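Local coordinates for protein transcriptional regulator, MarR family (Silicibacter pomeroyi DSS-3, PDB 3BOQ) that probably binds DNA as a dimeric transcription factor of the MarR family and so regulates transcription, at residues R13-N16 with Q17-W21; N84-K88 with D89-V93; T114-K117 with Q118-A122. All coordinates share one frame; numbering follows the deposited sequence.

Interaction 1 of 3, residues R13-N16 with Q17-W21; sequences RQQN and QTRLW
R13 lays one face of its guanidinium against the amide nitrogen of Q17, NE2 lying 3.1 Å from NH2 of R13, while water 1 sits at the guanidinium edge, in its plane. The two flat groups stand 71° apart. This is an i to i+4 pairing on the N-terminal part of the long helix 12-43, which in this winged-helix family helps build the dimer interface. Because NE2 and the guanidinium nitrogens are all donors, they do not bond directly; the water accepts from both, from Q17 NE2 at 2.7 Å and from R13 NE at 3.0 Å. The R13 chain runs extended from a CG anti to the backbone N (chi1 -175°), long enough for NH1 to form a salt bridge with D136 of the second subunit. Q17, with M139 of the second subunit packed on it, has the length to meet this water from one turn further along. Replacing Q17, an alanine here is likely to leave the water without one of its two donors and one guanidinium face of R13 without its neighbour. On another side of the helix, R19 lies alongside Q15, amide and guanidinium planes 84° apart. N16 OD1 approaches the R19 guanidinium at its edge, 3.9 Å from NH1. Backbone bonds join successive turns beneath these chains, among them R19 N to Q15 O at 3.0 Å.

Interaction 2 of 3, residues N84-K88 with D89-V93; sequences NRLIK and DGMVV
L86 and V92 cross obliquely where the chain folds back after helix 79-88, with V92 CG2 lying 3.8 Å from L86 CB. The other branch of V92 turns to I87, its CG1 coming 3.8 Å from I87 CG1, so one beta-branched residue meets two neighbouring helical side chains. The I87 CG1 reaches V92 because it stands beside the backbone N (chi1 -70°). L86 also crosses selenomethionine M91 at about a right angle, CD2 meeting the M91 CB at 4.1 Å. M53 of helix 47-58 packs on M91 and L56 on V92, an apolar setting that suits both residues. D89 begins the turn, its carboxylate directed to a salt bridge with K49. The carbonyl of L86 accepts two bonds: M91 N lies 2.7 Å from L86 O, nearly in line with the C=O, whereas V92 N lies above the carbonyl plane. G90 N sits above the plane of the I87 carbonyl, 3.0 Å from its O. A positive phi of 68° at G90 makes the reversal, and glycine adopts it readily. Such a glycine turn with bonds back into the last helical turn is a Schellman motif, here leading from helix 79-88 into the wing region of the winged helix-turn-helix fold.

Interaction 3 of 3, residues T114-K117 with Q118-A122; sequences TTFK and QASEA
The backbone from T114 to A122 is regular alpha-helix within helix 110-130, with Q118 N bonded to T114 O at 3.2 Å and 177° at the hydrogen, and A119 N bonded to T115 O at 2.8 Å. The next two residues, S120 and E121, repeat this i to i+4 pattern with F116 and K117. Side chains then divide the helix into an inward and an outward flank. With chi1 at 177°, F116 swings its ring out away from its own backbone N, and S120 CB lies over one face of it. The nearest side-chain approach of this pair is S120 OG to F116 CZ at 4.3 Å, a loose van der Waals distance. A large aromatic suits this position because the ring also meets F50, the two planes at about 15°, and packs on M53, A54 and A57, all of helix 47-58. A119, one turn on from T115, contributes a small methyl: its CB lies 3.2 Å from T115 O, and F50, L45 and T43 pack on it, so a compact residue lets the helix come close to its neighbours. T115 is placed by its hydroxyl, which bonds to A111 O one turn back; L45 and M91 pack on the rest of its side chain. On the outer flank T114 and Q118 lie side by side, pointing the same way, with T114 CG2 4.1 Å from Q118 OE1. That is a glancing contact, and the Q118 CG rests 3.5 Å from the T114 carbonyl O. K117 and E121, both exposed, suit a solvent-facing flank. Across these two segments the directional bonds are therefore backbone ones, while the side chains meet by van der Waals contact; the apolar flank, F116 and A119, packs on helix 47-58.

In the fold
Along the chain the three contacts follow in series. Interaction 1 lies near the start of helix 12-43, interaction 2 closes helix 79-88, and interaction 3 lies on helix 110-130. Interactions 2 and 3 have centres about 16 Å apart and touch through M91 and T115; both also pack on helix 47-58, where M91 and F116 share M53. Interaction 1 stands on the opposite side of the chain's centre, its own centre about 41 Å from that of interaction 2 and about 38 Å from that of interaction 3. This layout places a subunit-joining end away from the winged-helix region, consistent with a dimeric DNA-binding regulator.

Interaction 1 of 3, residues R13-N16 with Q17-W21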
loop_
_atom_site.group_PDB
_atom_site.type_symbol
_atom_site.label_atom_id
_atom_site.label_comp_id
_atom_site.label_asym_id
_atom_site.label_seq_id
_atom_site.Cartn_x
_atom_site.Cartn_y
_atom_site.Cartn_z
ATOM N N ARG B 13 24.134 -0.442 -0.399
ATOM C CA ARG B 13 23.050 -1.393 -0.218
ATOM C C ARG B 13 21.932 -0.895 0.717
ATOM O O ARG B 13 20.759 -1.000 0.368
ATOM C CB ARG B 13 23.535 -2.790 0.176
ATOM C CG ARG B 13 22.370 -3.780 0.222
ATOM C CD ARG B 13 22.804 -5.202 0.368
ATOM N NE ARG B 13 21.638 -6.040 0.627
ATOM C CZ ARG B 13 20.878 -6.592 -0.312
ATOM N NH1 ARG B 13 21.168 -6.412 -1.603
ATOM N NH2 ARG B 13 19.829 -7.323 0.040
ATOM N N GLN B 14 22.277 -0.366 1.889
ATOM C CA GLN B 14 21.240 0.184 2.769
ATOM C C GLN B 14 20.517 1.346 2.091
ATOM O O GLN B 14 19.288 1.361 2.056
ATOM C CB GLN B 14 21.782 0.575 4.146
ATOM C CG GLN B 14 20.726 1.239 5.037
ATOM C CD GLN B 14 20.809 0.752 6.494
ATOM O OE1 GLN B 14 20.708 1.594 7.400
ATOM N NE2 GLN B 14 20.983 -0.614 6.737
ATOM N N GLN B 15 21.269 2.286 1.517
ATOM C CA GLN B 15 20.663 3.384 0.731
ATOM C C GLN B 15 19.785 2.852 -0.398
ATOM O O GLN B 15 18.682 3.348 -0.599
ATOM C CB GLN B 15 21.730 4.324 0.162
ATOM C CG GLN B 15 22.277 5.306 1.175
ATOM C CD GLN B 15 23.573 5.981 0.736
ATOM O OE1 GLN B 15 23.929 5.967 -0.445
ATOM N NE2 GLN B 15 24.292 6.567 1.696
ATOM N N ASN B 16 20.243 1.832 -1.122
ATOM C CA ASN B 16 19.407 1.229 -2.172
ATOM C C ASN B 16 18.046 0.751 -1.644
ATOM O O ASN B 16 17.023 0.936 -2.300
ATOM C CB ASN B 16 20.110 0.030 -2.827
ATOM C CG ASN B 16 21.265 0.430 -3.736
ATOM O OD1 ASN B 16 21.297 1.542 -4.276
ATOM N ND2 ASN B 16 22.233 -0.480 -3.898
ATOM N N GLN B 17 18.072 0.113 -0.470
ATOM C CA GLN B 17 16.899 -0.449 0.189
ATOM C C GLN B 17 15.942 0.652 0.684
ATOM O O GLN B 17 14.751 0.622 0.380
ATOM C CB GLN B 17 17.349 -1.368 1.327
ATOM C CG GLN B 17 17.841 -2.747 0.794
ATOM C CD GLN B 17 18.478 -3.639 1.840
ATOM O OE1 GLN B 17 18.793 -3.201 2.925
ATOM N NE2 GLN B 17 18.662 -4.911 1.510
ATOM N N THR B 18 16.463 1.615 1.446
ATOM C CA THR B 18 15.692 2.810 1.810
ATOM C C THR B 18 14.991 3.420 0.594
ATOM O O THR B 18 13.768 3.563 0.607
ATOM C CB THR B 18 16.552 3.842 2.585
ATOM O OG1 THR B 18 16.484 3.493 3.963
ATOM C CG2 THR B 18 16.015 5.309 2.454
ATOM N N ARG B 19 15.751 3.743 -0.454
ATOM C CA ARG B 19 15.195 4.368 -1.650
ATOM C C ARG B 19 14.097 3.542 -2.261
ATOM O O ARG B 19 13.058 4.081 -2.577
ATOM C CB ARG B 19 16.246 4.624 -2.720
ATOM C CG ARG B 19 16.829 5.998 -2.666
ATOM C CD ARG B 19 17.702 6.286 -3.880
ATOM N NE ARG B 19 18.889 7.044 -3.466
ATOM C CZ ARG B 19 20.076 6.504 -3.182
ATOM N NH1 ARG B 19 20.273 5.186 -3.294
ATOM N NH2 ARG B 19 21.080 7.293 -2.810
ATOM N N LEU B 20 14.332 2.250 -2.438
ATOM C CA LEU B 20 13.390 1.366 -3.108
ATOM C C LEU B 20 12.037 1.366 -2.418
ATOM O O LEU B 20 11.022 1.575 -3.048
ATOM C CB LEU B 20 13.949 -0.084 -3.186
ATOM C CG LEU B 20 12.883 -1.139 -3.555
ATOM C CD1 LEU B 20 12.482 -0.974 -5.022
ATOM C CD2 LEU B 20 13.304 -2.572 -3.247
ATOM N N TRP B 21 12.050 1.158 -1.107
ATOM C CA TRP B 21 10.859 1.047 -0.290
ATOM C C TRP B 21 10.046 2.348 -0.242
ATOM O O TRP B 21 8.815 2.342 -0.382
ATOM C CB TRP B 21 11.292 0.617 1.113
ATOM C CG TRP B 21 10.172 0.526 2.128
ATOM C CD1 TRP B 21 10.139 1.106 3.352
ATOM C CD2 TRP B 21 8.933 -0.194 1.980
ATOM N NE1 TRP B 21 8.969 0.793 3.991
ATOM C CE2 TRP B 21 8.210 -0.013 3.180
ATOM C CE3 TRP B 21 8.364 -0.978 0.939
ATOM C CZ2 TRP B 21 6.935 -0.563 3.380
ATOM C CZ3 TRP B 21 7.098 -1.556 1.149
ATOM C CH2 TRP B 21 6.398 -1.331 2.356
HETATM O O HOH W 1 20.020 -6.713 3.011
#

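Interaction 2 of 3, residues N84-K88 with D89-V93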
loop_
_atom_site.group_PDB
_atom_site.type_symbol
_atom_site.label_atom_id
_atom_site.label_comp_id
_atom_site.label_asym_id
_atom_site.label_seq_id
_atom_site.Cartn_x
_atom_site.Cartn_y
_atom_site.Cartn_z
ATOM N N ASN B 84 -18.813 -9.162 5.438
ATOM C CA ASN B 84 -20.040 -8.605 6.024
ATOM C C ASN B 84 -20.583 -7.349 5.320
ATOM O O ASN B 84 -21.774 -7.256 5.125
ATOM C CB ASN B 84 -19.890 -8.330 7.522
ATOM C CG ASN B 84 -19.826 -9.598 8.354
ATOM O OD1 ASN B 84 -20.170 -10.692 7.883
ATOM N ND2 ASN B 84 -19.373 -9.460 9.608
ATOM N N ARG B 85 -19.719 -6.394 4.962
ATOM C CA ARG B 85 -20.151 -5.191 4.223
ATOM C C ARG B 85 -20.687 -5.563 2.838
ATOM O O ARG B 85 -21.713 -5.020 2.409
ATOM C CB ARG B 85 -19.019 -4.172 4.063
ATOM C CG ARG B 85 -18.599 -3.451 5.336
ATOM C CD ARG B 85 -17.571 -2.330 5.036
ATOM N NE ARG B 85 -16.229 -2.788 4.629
ATOM C CZ ARG B 85 -15.269 -3.182 5.475
ATOM N NH1 ARG B 85 -15.483 -3.210 6.788
ATOM N NH2 ARG B 85 -14.085 -3.565 5.008
ATOM N N LEU B 86 -20.008 -6.507 2.176
ATOM C CA LEU B 86 -20.377 -7.011 0.832
ATOM C C LEU B 86 -21.693 -7.767 0.769
ATOM O O LEU B 86 -22.406 -7.704 -0.238
ATOM C CB LEU B 86 -19.273 -7.901 0.280
ATOM C CG LEU B 86 -17.957 -7.207 -0.071
ATOM C CD1 LEU B 86 -16.926 -8.275 -0.333
ATOM C CD2 LEU B 86 -18.179 -6.318 -1.303
ATOM N N ILE B 87 -21.981 -8.507 1.837
ATOM C CA ILE B 87 -23.263 -9.205 2.027
ATOM C C ILE B 87 -24.393 -8.187 2.209
ATOM O O ILE B 87 -25.430 -8.304 1.581
ATOM C CB ILE B 87 -23.225 -10.203 3.225
ATOM C CG1 ILE B 87 -22.332 -11.409 2.910
ATOM C CG2 ILE B 87 -24.608 -10.681 3.532
ATOM C CD1 ILE B 87 -21.931 -12.249 4.095
ATOM N N LYS B 88 -24.167 -7.187 3.058
ATOM C CA LYS B 88 -25.120 -6.093 3.298
ATOM C C LYS B 88 -25.385 -5.238 2.024
ATOM O O LYS B 88 -26.499 -4.814 1.755
ATOM C CB LYS B 88 -24.647 -5.266 4.511
ATOM C CG LYS B 88 -25.296 -3.888 4.709
ATOM C CD LYS B 88 -25.287 -3.464 6.193
ATOM C CE LYS B 88 -25.704 -1.990 6.381
ATOM N NZ LYS B 88 -27.060 -1.811 6.995
ATOM N N ASP B 89 -24.351 -5.030 1.232
ATOM C CA ASP B 89 -24.452 -4.410 -0.081
ATOM C C ASP B 89 -25.180 -5.260 -1.145
ATOM O O ASP B 89 -25.382 -4.796 -2.269
ATOM C CB ASP B 89 -23.033 -4.155 -0.592
ATOM C CG ASP B 89 -22.401 -2.934 0.036
ATOM O OD1 ASP B 89 -23.069 -2.269 0.877
ATOM O OD2 ASP B 89 -21.239 -2.635 -0.333
ATOM N N GLY B 90 -25.520 -6.503 -0.806
ATOM C CA GLY B 90 -26.048 -7.460 -1.770
ATOM C C GLY B 90 -25.097 -7.959 -2.846
ATOM O O GLY B 90 -25.564 -8.394 -3.891
HETATM N N MSE B 91 -23.777 -7.888 -2.601
HETATM C CA MSE B 91 -22.754 -8.386 -3.538
HETATM C C MSE B 91 -22.409 -9.866 -3.324
HETATM O O MSE B 91 -22.090 -10.568 -4.261
HETATM C CB MSE B 91 -21.455 -7.548 -3.451
HETATM C CG MSE B 91 -21.627 -6.013 -3.607
HETATM SE SE MSE B 91 -22.061 -5.438 -5.475
HETATM C CE MSE B 91 -24.021 -5.402 -5.487
ATOM N N VAL B 92 -22.461 -10.322 -2.075
ATOM C CA VAL B 92 -22.077 -11.692 -1.723
ATOM C C VAL B 92 -23.269 -12.370 -1.093
ATOM O O VAL B 92 -23.983 -11.754 -0.318
ATOM C CB VAL B 92 -20.819 -11.703 -0.773
ATOM C CG1 VAL B 92 -20.619 -13.046 -0.080
ATOM C CG2 VAL B 92 -19.564 -11.277 -1.528
ATOM N N VAL B 93 -23.497 -13.630 -1.450
ATOM C CA VAL B 93 -24.689 -14.380 -1.036
ATOM C C VAL B 93 -24.617 -14.788 0.437
ATOM O O VAL B 93 -23.575 -15.265 0.909
ATOM C CB VAL B 93 -24.896 -15.648 -1.930
ATOM C CG1 VAL B 93 -26.154 -16.458 -1.522
ATOM C CG2 VAL B 93 -24.964 -15.272 -3.393
#

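Interaction 3 of 3, residues T114-K117 with Q118-A122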
loop_
_atom_site.group_PDB
_atom_site.type_symbol
_atom_site.label_atom_id
_atom_site.label_comp_id
_atom_site.label_asym_id
_atom_site.label_seq_id
_atom_site.Cartn_x
_atom_site.Cartn_y
_atom_site.Cartn_z
ATOM N N THR B 114 -22.675 -8.770 -12.070
ATOM C CA THR B 114 -22.934 -7.644 -12.976
ATOM C C THR B 114 -22.189 -6.366 -12.546
ATOM O O THR B 114 -21.582 -5.705 -13.382
ATOM C CB THR B 114 -24.442 -7.350 -13.070
ATOM O OG1 THR B 114 -25.088 -8.403 -13.795
ATOM C CG2 THR B 114 -24.702 -6.007 -13.770
ATOM N N THR B 115 -22.259 -6.023 -11.254
ATOM C CA THR B 115 -21.582 -4.848 -10.693
ATOM C C THR B 115 -20.057 -5.016 -10.870
ATOM O O THR B 115 -19.365 -4.071 -11.243
ATOM C CB THR B 115 -21.972 -4.600 -9.180
ATOM O OG1 THR B 115 -23.347 -4.202 -9.081
ATOM C CG2 THR B 115 -21.127 -3.493 -8.540
ATOM N N PHE B 116 -19.554 -6.226 -10.640
ATOM C CA PHE B 116 -18.143 -6.494 -10.756
ATOM C C PHE B 116 -17.584 -6.197 -12.155
ATOM O O PHE B 116 -16.527 -5.573 -12.290
ATOM C CB PHE B 116 -17.797 -7.941 -10.360
ATOM C CG PHE B 116 -16.348 -8.236 -10.550
ATOM C CD1 PHE B 116 -15.400 -7.678 -9.675
ATOM C CD2 PHE B 116 -15.911 -8.941 -11.674
ATOM C CE1 PHE B 116 -14.050 -7.865 -9.889
ATOM C CE2 PHE B 116 -14.545 -9.153 -11.899
ATOM C CZ PHE B 116 -13.608 -8.614 -11.010
ATOM N N LYS B 117 -18.288 -6.656 -13.190
ATOM C CA LYS B 117 -17.874 -6.422 -14.565
ATOM C C LYS B 117 -17.888 -4.926 -14.927
ATOM O O LYS B 117 -16.915 -4.435 -15.513
ATOM C CB LYS B 117 -18.689 -7.274 -15.547
ATOM C CG LYS B 117 -18.549 -8.770 -15.256
ATOM C CD LYS B 117 -19.313 -9.677 -16.232
ATOM C CE LYS B 117 -19.352 -11.122 -15.694
ATOM N NZ LYS B 117 -20.140 -12.073 -16.526
ATOM N N GLN B 118 -18.955 -4.207 -14.569
ATOM C CA GLN B 118 -18.979 -2.752 -14.754
ATOM C C GLN B 118 -17.838 -2.103 -13.973
ATOM O O GLN B 118 -17.211 -1.172 -14.472
ATOM C CB GLN B 118 -20.316 -2.114 -14.314
ATOM C CG GLN B 118 -21.604 -2.636 -14.981
ATOM C CD GLN B 118 -22.879 -2.050 -14.329
ATOM O OE1 GLN B 118 -23.135 -2.222 -13.132
ATOM N NE2 GLN B 118 -23.676 -1.354 -15.125
ATOM N N ALA B 119 -17.564 -2.587 -12.755
ATOM C CA ALA B 119 -16.545 -1.984 -11.889
ATOM C C ALA B 119 -15.124 -2.289 -12.376
ATOM O O ALA B 119 -14.180 -1.495 -12.184
ATOM C CB ALA B 119 -16.728 -2.445 -10.450
ATOM N N SER B 120 -14.996 -3.466 -12.983
ATOM C CA SER B 120 -13.763 -3.936 -13.591
ATOM C C SER B 120 -13.389 -3.050 -14.782
ATOM O O SER B 120 -12.229 -2.705 -14.957
ATOM C CB SER B 120 -13.960 -5.383 -14.029
ATOM O OG SER B 120 -12.728 -5.975 -14.326
ATOM N N GLU B 121 -14.379 -2.674 -15.583
ATOM C CA GLU B 121 -14.197 -1.761 -16.702
ATOM C C GLU B 121 -13.711 -0.407 -16.173
ATOM O O GLU B 121 -12.711 0.148 -16.670
ATOM C CB GLU B 121 -15.528 -1.610 -17.457
ATOM C CG GLU B 121 -15.442 -1.331 -18.943
ATOM C CD GLU B 121 -16.765 -1.684 -19.710
ATOM O OE1 GLU B 121 -17.856 -1.869 -19.073
ATOM O OE2 GLU B 121 -16.710 -1.766 -20.969
ATOM N N ALA B 122 -14.418 0.100 -15.161
ATOM C CA ALA B 122 -14.133 1.387 -14.502
ATOM C C ALA B 122 -12.738 1.443 -13.883
ATOM O O ALA B 122 -12.042 2.444 -14.006
ATOM C CB ALA B 122 -15.193 1.689 -13.434
#